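Local coordinates for geranyltranstransferase (Marinomonas sp. MED121, PDB 4F62), which probably catalyses, as a polyprenyl synthetase-type transferase, the head-to-tail joining of isoprenoid diphosphates, as in farnesyl-diphosphate synthases, at residues A[6-9]-A[10-14]; A[62-65]-A[66-69]. One frame throughout, in Å; residues are numbered along the deposited sequence.

Interaction 1: residues A[6-9]-A[10-14]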
loop_
_atom_site.group_PDB
_atom_site.type_symbol
_atom_site.label_atom_id
_atom_site.label_comp_id
_atom_site.label_asym_id
_atom_site.label_seq_id
_atom_site.Cartn_x
_atom_site.Cartn_y
_atom_site.Cartn_z
ATOM N N LYS A 6 -10.070 27.969 -13.966
ATOM C CA LYS A 6 -10.947 27.214 -14.850
ATOM C C LYS A 6 -10.124 26.329 -15.780
ATOM O O LYS A 6 -10.317 25.112 -15.833
ATOM C CB LYS A 6 -11.818 28.163 -15.668
ATOM C CG LYS A 6 -12.678 27.468 -16.709
ATOM C CD LYS A 6 -13.261 28.467 -17.700
ATOM C CE LYS A 6 -14.113 27.768 -18.752
ATOM N NZ LYS A 6 -15.346 27.162 -18.166
ATOM N N GLN A 7 -9.185 26.942 -16.488
ATOM C CA GLN A 7 -8.328 26.196 -17.412
ATOM C C GLN A 7 -7.400 25.213 -16.726
ATOM O O GLN A 7 -7.211 24.094 -17.202
ATOM C CB GLN A 7 -7.526 27.149 -18.298
ATOM C CG GLN A 7 -8.401 27.908 -19.296
ATOM C CD GLN A 7 -7.578 28.559 -20.388
ATOM O OE1 GLN A 7 -6.412 28.907 -20.173
ATOM N NE2 GLN A 7 -8.169 28.707 -21.572
ATOM N N PHE A 8 -6.810 25.632 -15.616
ATOM C CA PHE A 8 -5.867 24.779 -14.928
ATOM C C PHE A 8 -6.554 23.543 -14.359
ATOM O O PHE A 8 -5.988 22.444 -14.369
ATOM C CB PHE A 8 -5.161 25.552 -13.812
ATOM C CG PHE A 8 -4.062 24.775 -13.147
ATOM C CD1 PHE A 8 -2.785 24.747 -13.694
ATOM C CD2 PHE A 8 -4.305 24.057 -11.985
ATOM C CE1 PHE A 8 -1.762 24.016 -13.079
ATOM C CE2 PHE A 8 -3.284 23.329 -11.363
ATOM C CZ PHE A 8 -2.014 23.309 -11.918
ATOM N N SER A 9 -7.770 23.711 -13.846
ATOM C CA SER A 9 -8.494 22.560 -13.298
ATOM C C SER A 9 -8.890 21.599 -14.426
ATOM O O SER A 9 -8.756 20.388 -14.300
ATOM C CB SER A 9 -9.739 23.009 -12.502
ATOM O OG SER A 9 -10.684 23.620 -13.354
ATOM N N THR A 10 -9.381 22.149 -15.526
ATOM C CA THR A 10 -9.689 21.330 -16.694
ATOM C C THR A 10 -8.445 20.561 -17.174
ATOM O O THR A 10 -8.495 19.348 -17.384
ATOM C CB THR A 10 -10.242 22.195 -17.833
ATOM O OG1 THR A 10 -11.447 22.833 -17.397
ATOM C CG2 THR A 10 -10.538 21.350 -19.076
ATOM N N TYR A 11 -7.326 21.263 -17.320
ATOM C CA TYR A 11 -6.082 20.628 -17.776
ATOM C C TYR A 11 -5.639 19.474 -16.872
ATOM O O TYR A 11 -5.387 18.352 -17.348
ATOM C CB TYR A 11 -4.956 21.670 -17.923
ATOM C CG TYR A 11 -3.611 21.064 -18.295
ATOM C CD1 TYR A 11 -3.295 20.770 -19.619
ATOM C CD2 TYR A 11 -2.665 20.789 -17.322
ATOM C CE1 TYR A 11 -2.060 20.206 -19.955
ATOM C CE2 TYR A 11 -1.437 20.221 -17.640
ATOM C CZ TYR A 11 -1.139 19.935 -18.955
ATOM O OH TYR A 11 0.077 19.370 -19.259
ATOM N N THR A 12 -5.538 19.741 -15.570
ATOM C CA THR A 12 -5.019 18.738 -14.642
ATOM C C THR A 12 -5.976 17.569 -14.406
ATOM O O THR A 12 -5.544 16.428 -14.233
ATOM C CB THR A 12 -4.605 19.369 -13.290
ATOM O OG1 THR A 12 -5.719 20.066 -12.742
ATOM C CG2 THR A 12 -3.485 20.365 -13.506
ATOM N N GLN A 13 -7.270 17.858 -14.352
ATOM C CA GLN A 13 -8.265 16.797 -14.233
ATOM C C GLN A 13 -8.219 15.856 -15.447
ATOM O O GLN A 13 -8.183 14.646 -15.280
ATOM C CB GLN A 13 -9.672 17.393 -14.028
ATOM C CG GLN A 13 -9.883 17.957 -12.607
ATOM C CD GLN A 13 -11.076 18.916 -12.482
ATOM O OE1 GLN A 13 -11.736 19.264 -13.473
ATOM N NE2 GLN A 13 -11.346 19.353 -11.252
ATOM N N SER A 14 -8.231 16.420 -16.659
ATOM C CA SER A 14 -8.083 15.619 -17.875
ATOM C C SER A 14 -6.770 14.839 -17.832
ATOM O O SER A 14 -6.724 13.645 -18.141
ATOM C CB SER A 14 -8.107 16.500 -19.121
ATOM O OG SER A 14 -9.331 17.212 -19.195
HETATM O O HOH W 1 -13.383 21.704 -14.068
#

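Interaction 2: residues A[62-65]-A[66-69]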
loop_
_atom_site.group_PDB
_atom_site.type_symbol
_atom_site.label_atom_id
_atom_site.label_comp_id
_atom_site.label_asym_id
_atom_site.label_seq_id
_atom_site.Cartn_x
_atom_site.Cartn_y
_atom_site.Cartn_z
ATOM N N ASP A 62 9.272 21.969 -13.803
ATOM C CA ASP A 62 8.368 21.514 -14.843
ATOM C C ASP A 62 7.641 20.220 -14.459
ATOM O O ASP A 62 8.206 19.356 -13.790
ATOM C CB ASP A 62 9.137 21.361 -16.150
ATOM C CG ASP A 62 9.876 22.644 -16.539
ATOM O OD1 ASP A 62 9.240 23.726 -16.539
ATOM O OD2 ASP A 62 11.091 22.572 -16.817
ATOM N N ILE A 63 6.374 20.120 -14.854
ATOM C CA ILE A 63 5.604 18.896 -14.667
ATOM C C ILE A 63 6.309 17.751 -15.402
ATOM O O ILE A 63 6.708 17.898 -16.561
ATOM C CB ILE A 63 4.155 19.050 -15.191
ATOM C CG1 ILE A 63 3.392 20.094 -14.362
ATOM C CG2 ILE A 63 3.437 17.708 -15.135
ATOM C CD1 ILE A 63 2.061 20.563 -14.989
ATOM N N SER A 64 6.461 16.617 -14.721
ATOM C CA SER A 64 7.275 15.514 -15.211
ATOM C C SER A 64 6.529 14.203 -15.058
ATOM O O SER A 64 5.443 14.177 -14.490
ATOM C CB SER A 64 8.576 15.429 -14.408
ATOM O OG SER A 64 9.368 16.574 -14.635
ATOM N N SER A 65 7.123 13.117 -15.547
ATOM C CA SER A 65 6.483 11.812 -15.454
ATOM C C SER A 65 6.216 11.428 -13.997
ATOM O O SER A 65 5.149 10.888 -13.681
ATOM C CB SER A 65 7.304 10.738 -16.185
ATOM O OG SER A 65 8.561 10.553 -15.564
ATOM N N LEU A 66 7.156 11.734 -13.101
ATOM C CA LEU A 66 6.930 11.460 -11.677
ATOM C C LEU A 66 5.912 12.409 -11.045
ATOM O O LEU A 66 5.400 12.131 -9.961
ATOM C CB LEU A 66 8.239 11.440 -10.859
ATOM C CG LEU A 66 9.195 10.263 -11.144
ATOM C CD1 LEU A 66 10.471 10.371 -10.314
ATOM C CD2 LEU A 66 8.511 8.936 -10.868
ATOM N N THR A 67 5.609 13.527 -11.696
ATOM C CA THR A 67 4.512 14.361 -11.195
ATOM C C THR A 67 3.188 13.659 -11.484
ATOM O O THR A 67 2.271 13.635 -10.647
ATOM C CB THR A 67 4.468 15.738 -11.886
ATOM O OG1 THR A 67 5.785 16.296 -11.959
ATOM C CG2 THR A 67 3.561 16.673 -11.118
ATOM N N ASP A 68 3.080 13.119 -12.700
ATOM C CA ASP A 68 1.941 12.272 -13.064
ATOM C C ASP A 68 1.803 11.086 -12.115
ATOM O O ASP A 68 0.709 10.811 -11.610
ATOM C CB ASP A 68 2.078 11.756 -14.502
ATOM C CG ASP A 68 1.714 12.801 -15.531
ATOM O OD1 ASP A 68 0.787 13.607 -15.271
ATOM O OD2 ASP A 68 2.362 12.825 -16.594
ATOM N N ALA A 69 2.909 10.385 -11.869
ATOM C CA ALA A 69 2.874 9.241 -10.953
ATOM C C ALA A 69 2.430 9.652 -9.547
ATOM O O ALA A 69 1.635 8.960 -8.892
ATOM C CB ALA A 69 4.237 8.549 -10.913
#

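Interaction 1: residues A[6-9]-A[10-14]
T12 lies one helical turn beyond F8 and grips the F8 carbonyl twice: T12 N donates to F8 O at 3.0 Å and T12 OG1 donates to it at 2.9 Å, the two donors arriving from opposite faces of the carbonyl plane. T10 treats K6 O in the same way, with OG1 at 3.0 Å. Threonine suits both places because its hydroxyl can fold back onto the preceding turn; in T12 chi1 of 56° sets OG1 between the backbone N and the carbonyl carbon. The main-chain bonds, such as Y11 N to Q7 O at 2.8 Å, are the i to i+4 pattern of an alpha helix, here near the start of helix 5-23. The nonpolar contact is a CH-pi interaction: T12 CG2 stands over one face of the F8 ring, 3.8 Å from its centroid and 20° off the normal. F8 also touches Q58, and T12 touches M51 and Y54, on the buried side turned to helix 48-60. A water links the polar ends of Q13 and S9, donating to Q13 OE1 at 3.0 Å and only weakly to S9 OG. Replacing Q13, whose NE2 bonds to K46 O, with an alanine would probably leave that carbonyl without this donor and the water without its firmer anchor. At Y11, the phenol OH reaches R15 NH1.

Interaction 2: residues A[62-65]-A[66-69]
T67 reaches back from the first turn of helix 65-86 to the backbone of S64, and its short branched side chain can be followed atom by atom. T67 CB comes first, 3.2 Å from S64 O and also against I63, whose CG2 lies 3.9 Å from it. From CB the hydroxyl branch turns beside the backbone N (chi1 -45°), which carries OG1 toward the start of the helix. There T67 OG1 accepts a hydrogen bond from S64 N at 2.9 Å, with an N-H...O angle of 159°. The same OG1 is hydrogen-bonded to S195 OG. The methyl, CG2, takes the other branch and faces I63 CG2, the two side chains crossing at about a right angle. Threonine thus offers an acceptor and a methyl from one carbon, and I63 supplies the matching nonpolar surface.

S64 occupies the N-cap, and the bond to T67 is one half of a capping box. The reciprocal half is absent: S64 OG makes no capping bond and instead donates to D62 O at 3.1 Å. The carbonyl nevertheless starts the helix, for S64 O accepts twice: D68 N comes in the carbonyl plane at 3.1 Å, whereas T67 N approaches from well above that plane, with a bent N-H...O angle of 130°. One residue further on, A69 N donates to S65 O, continuing the i to i+4 pattern.

D68 OD1 is hydrogen-bonded to Y54 OH and forms a salt bridge with R15 NE, which probably offsets the charge of this buried carboxylate. Around this helix start, I63 and T67 rest on helix 48-60, D68 and A69 meet Y19 of helix 5-23, and L66 packs on L136 and L140 of helix 134-148.

How the interactions relate
From the N terminus, the chain first passes through interaction 1, a single run near the beginning of helix 5-23, then forms helices 31-41 and 48-60 before reaching interaction 2 at the entry to helix 65-86. The two contacts are in series, neither nested nor crossed, and each closes about one helical turn, with no long loop between its segments. The centres of interactions 1 and 2 are about 15 Å apart, and the two do not touch. What joins them is shared neighbours: R15 meets Y11 and D68, while Y54 and Q58 of helix 48-60 face residues of both. Helices 5-23, 48-60 and 65-86 are thereby drawn together in the all-helical fold.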